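Local coordinates for glycerol kinase, putative (Plasmodium falciparum, PDB 2W40), which probably catalyses the ATP-dependent phosphorylation of glycerol to sn-glycerol 3-phosphate, at residues 2-14 with 71-84. Sequence-based numbering, arbitrary orientation.
Sequences SMNVILSIDQSTQ and YTSVIIKCIGITNQ. With EDO (1,2-ethanediol), chain B.
Gln11 and Gln84 join by main chain and side chain alike: Gln84 N donates to Gln11 O at 2.9 Å, and Gln84 NE2 reaches a lone pair of Gln11 OE1, also at 2.9 Å, along an almost straight N-H line (175°). The amide of Gln84 is held through its oxygen too, OE1 being hydrogen-bonded to Thr87 OG1. Toward the N-termini of both strands a parallel ladder continues, including Ile9 N to Gly80 O (2.8 Å) and Thr82 N to Ile9 O (2.8 Å). The ladder is interrupted once: Val5 O accepts Lys77 N (2.8 Å), yet Leu7 N turns to Cys78 O (3.0 Å), leaving Lys77 as the extra residue of a beta bulge. These are the two central parallel strands of the N-terminal actin/Hsp70-type domain, linked through a hairpin and helix 49-70. Beyond strand 3-11 the chain turns toward the nucleotide site, where Gln14 bonds the ADP-binding residue Thr270. Val5, Leu7 and Ile9 pack with Ile76 and Ile79 on one face of the sheet, on the side of helix 49-70. Near the chain start, Met3 lies across Tyr71: its CG, anti to the backbone N (chi1 178°), sits 4.0 Å from the ring centroid, directly over the face, with SD farther off in a Met-aromatic contact.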
# COMPACT_ATOMS: atom_id res chain seq x y z
N SER C 2 44.74 -26.86 16.86
CA SER C 2 45.01 -26.46 15.45
C SER C 2 43.93 -26.88 14.55
O SER C 2 43.57 -28.05 14.51
CB SER C 2 46.28 -27.05 14.95
OG SER C 2 47.18 -26.78 15.99
N MET C 3 43.45 -25.90 13.80
CA MET C 3 42.15 -26.01 13.22
C MET C 3 42.26 -25.78 11.70
O MET C 3 42.76 -24.74 11.32
CB MET C 3 41.18 -24.96 13.81
CG MET C 3 39.74 -24.91 13.27
SD MET C 3 38.88 -26.49 13.32
CE MET C 3 38.06 -26.32 14.89
N ASN C 4 41.85 -26.77 10.91
CA ASN C 4 41.74 -26.53 9.47
C ASN C 4 40.35 -25.98 9.19
O ASN C 4 39.35 -26.50 9.68
CB ASN C 4 41.86 -27.79 8.68
CG ASN C 4 43.21 -28.39 8.74
OD1 ASN C 4 44.21 -27.80 9.09
ND2 ASN C 4 43.25 -29.64 8.33
N VAL C 5 40.35 -24.93 8.32
CA VAL C 5 39.08 -24.39 7.86
C VAL C 5 39.03 -24.08 6.39
O VAL C 5 40.04 -23.93 5.75
CB VAL C 5 38.69 -23.10 8.65
CG1 VAL C 5 38.52 -23.34 10.24
CG2 VAL C 5 39.67 -22.03 8.33
N ILE C 6 37.80 -24.01 5.91
CA ILE C 6 37.45 -23.63 4.54
C ILE C 6 36.74 -22.27 4.66
O ILE C 6 35.76 -22.15 5.41
CB ILE C 6 36.53 -24.64 3.86
CG1 ILE C 6 37.13 -26.04 3.86
CG2 ILE C 6 36.13 -24.16 2.41
CD1 ILE C 6 36.03 -27.08 3.63
N LEU C 7 37.23 -21.28 3.91
CA LEU C 7 36.48 -19.97 3.86
C LEU C 7 35.49 -20.03 2.70
O LEU C 7 35.89 -20.27 1.56
CB LEU C 7 37.39 -18.75 3.74
CG LEU C 7 36.84 -17.37 3.45
CD1 LEU C 7 35.69 -17.02 4.43
CD2 LEU C 7 37.87 -16.27 3.25
N SER C 8 34.20 -19.81 3.01
CA SER C 8 33.17 -19.72 1.97
C SER C 8 32.65 -18.27 1.98
O SER C 8 32.15 -17.83 3.05
CB SER C 8 32.05 -20.75 2.18
OG SER C 8 31.06 -20.56 1.19
N ILE C 9 32.82 -17.54 0.84
CA ILE C 9 32.35 -16.16 0.76
C ILE C 9 31.02 -16.22 -0.02
O ILE C 9 30.97 -16.74 -1.17
CB ILE C 9 33.35 -15.27 -0.00
CG1 ILE C 9 34.69 -15.21 0.81
CG2 ILE C 9 32.64 -13.92 -0.35
CD1 ILE C 9 35.85 -14.70 -0.03
N ASP C 10 29.95 -15.63 0.56
CA ASP C 10 28.66 -15.48 -0.16
C ASP C 10 28.38 -13.96 -0.28
O ASP C 10 28.06 -13.29 0.67
CB ASP C 10 27.57 -16.21 0.62
CG ASP C 10 26.19 -16.03 0.10
OD1 ASP C 10 26.01 -15.51 -1.00
OD2 ASP C 10 25.22 -16.50 0.85
N GLN C 11 28.68 -13.41 -1.42
CA GLN C 11 28.50 -12.03 -1.72
C GLN C 11 27.06 -11.93 -2.26
O GLN C 11 26.80 -12.18 -3.44
CB GLN C 11 29.57 -11.52 -2.72
CG GLN C 11 29.76 -10.01 -2.76
CD GLN C 11 28.42 -9.27 -2.97
OE1 GLN C 11 27.89 -9.23 -4.07
NE2 GLN C 11 27.81 -8.85 -1.85
N SER C 12 26.14 -11.68 -1.35
CA SER C 12 24.72 -11.74 -1.62
C SER C 12 24.18 -10.38 -2.02
O SER C 12 24.89 -9.36 -2.05
CB SER C 12 24.00 -12.38 -0.41
OG SER C 12 22.69 -12.74 -0.75
N THR C 13 22.89 -10.35 -2.37
CA THR C 13 22.31 -9.06 -2.89
C THR C 13 22.36 -7.98 -1.83
O THR C 13 22.71 -6.85 -2.15
CB THR C 13 20.88 -9.26 -3.33
OG1 THR C 13 20.85 -10.33 -4.31
CG2 THR C 13 20.35 -8.04 -4.06
N GLN C 14 21.92 -8.28 -0.60
CA GLN C 14 21.78 -7.25 0.47
C GLN C 14 22.98 -7.10 1.41
O GLN C 14 23.07 -6.14 2.13
CB GLN C 14 20.49 -7.49 1.27
CG GLN C 14 19.20 -7.36 0.39
CD GLN C 14 17.98 -7.76 1.08
OE1 GLN C 14 17.52 -8.89 0.93
NE2 GLN C 14 17.47 -6.87 1.88
N TYR C 71 41.53 -20.66 18.51
CA TYR C 71 42.30 -21.86 18.21
C TYR C 71 43.79 -21.66 18.28
O TYR C 71 44.34 -20.51 18.20
CB TYR C 71 41.89 -22.42 16.83
CG TYR C 71 40.45 -22.78 16.77
CD1 TYR C 71 39.99 -24.01 17.24
CD2 TYR C 71 39.52 -21.88 16.29
CE1 TYR C 71 38.65 -24.33 17.23
CE2 TYR C 71 38.20 -22.19 16.22
CZ TYR C 71 37.74 -23.40 16.72
OH TYR C 71 36.39 -23.70 16.66
N THR C 72 44.48 -22.79 18.43
CA THR C 72 45.94 -22.70 18.67
C THR C 72 46.77 -22.35 17.42
O THR C 72 47.74 -21.59 17.49
CB THR C 72 46.58 -23.96 19.43
OG1 THR C 72 48.00 -23.80 19.45
CG2 THR C 72 46.22 -25.31 18.80
N SER C 73 46.41 -22.91 16.28
CA SER C 73 46.87 -22.37 15.01
C SER C 73 45.62 -22.54 14.11
O SER C 73 44.76 -23.36 14.46
CB SER C 73 48.11 -23.10 14.51
OG SER C 73 47.87 -24.49 14.26
N VAL C 74 45.51 -21.72 13.04
CA VAL C 74 44.45 -21.84 12.02
C VAL C 74 45.08 -22.08 10.68
O VAL C 74 45.97 -21.35 10.33
CB VAL C 74 43.55 -20.55 11.98
CG1 VAL C 74 42.50 -20.67 10.95
CG2 VAL C 74 42.98 -20.34 13.47
N ILE C 75 44.63 -23.11 9.95
CA ILE C 75 45.04 -23.34 8.55
C ILE C 75 43.81 -23.11 7.66
O ILE C 75 42.83 -23.88 7.73
CB ILE C 75 45.62 -24.76 8.25
CG1 ILE C 75 46.92 -24.96 9.09
CG2 ILE C 75 45.89 -24.94 6.71
CD1 ILE C 75 47.40 -26.44 9.21
N ILE C 76 43.89 -22.08 6.81
CA ILE C 76 42.81 -21.85 5.79
C ILE C 76 43.20 -22.68 4.58
O ILE C 76 44.19 -22.41 3.96
CB ILE C 76 42.64 -20.35 5.39
CG1 ILE C 76 42.50 -19.53 6.65
CG2 ILE C 76 41.49 -20.20 4.47
CD1 ILE C 76 42.57 -18.12 6.52
N LYS C 77 42.47 -23.74 4.30
CA LYS C 77 42.84 -24.70 3.27
C LYS C 77 42.57 -24.16 1.86
O LYS C 77 43.32 -24.41 0.90
CB LYS C 77 42.06 -25.98 3.45
CG LYS C 77 42.51 -26.79 4.71
CD LYS C 77 43.89 -27.21 4.54
CE LYS C 77 44.20 -28.38 5.45
NZ LYS C 77 43.43 -29.69 5.05
N CYS C 78 41.45 -23.44 1.76
CA CYS C 78 40.98 -22.95 0.46
C CYS C 78 39.85 -21.97 0.68
O CYS C 78 39.30 -21.84 1.77
CB CYS C 78 40.49 -24.10 -0.37
SG CYS C 78 39.35 -25.14 0.41
N ILE C 79 39.46 -21.32 -0.45
CA ILE C 79 38.39 -20.32 -0.48
C ILE C 79 37.42 -20.72 -1.57
O ILE C 79 37.85 -21.00 -2.69
CB ILE C 79 38.95 -18.87 -0.71
CG1 ILE C 79 39.87 -18.49 0.42
CG2 ILE C 79 37.81 -17.91 -0.98
CD1 ILE C 79 40.76 -17.23 0.04
N GLY C 80 36.13 -20.77 -1.27
CA GLY C 80 35.06 -20.87 -2.30
C GLY C 80 34.27 -19.54 -2.33
O GLY C 80 34.10 -18.86 -1.31
N ILE C 81 33.87 -19.18 -3.55
CA ILE C 81 33.19 -17.94 -3.81
C ILE C 81 31.82 -18.24 -4.42
O ILE C 81 31.69 -19.04 -5.37
CB ILE C 81 34.00 -17.05 -4.77
CG1 ILE C 81 35.23 -16.58 -4.00
CG2 ILE C 81 33.14 -15.88 -5.28
CD1 ILE C 81 36.20 -15.71 -4.72
N THR C 82 30.77 -17.61 -3.86
CA THR C 82 29.46 -17.61 -4.47
C THR C 82 28.83 -16.26 -4.35
O THR C 82 29.26 -15.45 -3.53
CB THR C 82 28.60 -18.78 -3.86
OG1 THR C 82 27.47 -18.98 -4.68
CG2 THR C 82 28.23 -18.55 -2.40
N ASN C 83 27.85 -16.00 -5.20
CA ASN C 83 27.45 -14.60 -5.38
C ASN C 83 26.11 -14.43 -6.01
O ASN C 83 25.66 -15.29 -6.76
CB ASN C 83 28.44 -13.95 -6.38
CG ASN C 83 28.46 -14.71 -7.73
OD1 ASN C 83 29.01 -15.83 -7.81
ND2 ASN C 83 27.93 -14.04 -8.86
N GLN C 84 25.46 -13.32 -5.69
CA GLN C 84 24.31 -12.82 -6.40
C GLN C 84 24.69 -12.81 -7.92
O GLN C 84 25.76 -12.26 -8.31
CB GLN C 84 24.00 -11.39 -5.93
CG GLN C 84 25.16 -10.43 -5.89
CD GLN C 84 24.78 -8.94 -5.96
OE1 GLN C 84 23.78 -8.57 -6.58
NE2 GLN C 84 25.64 -8.09 -5.41
C1 EDO B . 46.16 -19.13 6.57
O1 EDO B . 46.25 -20.54 6.81
C2 EDO B . 46.53 -18.07 7.63
O2 EDO B . 46.20 -18.45 8.99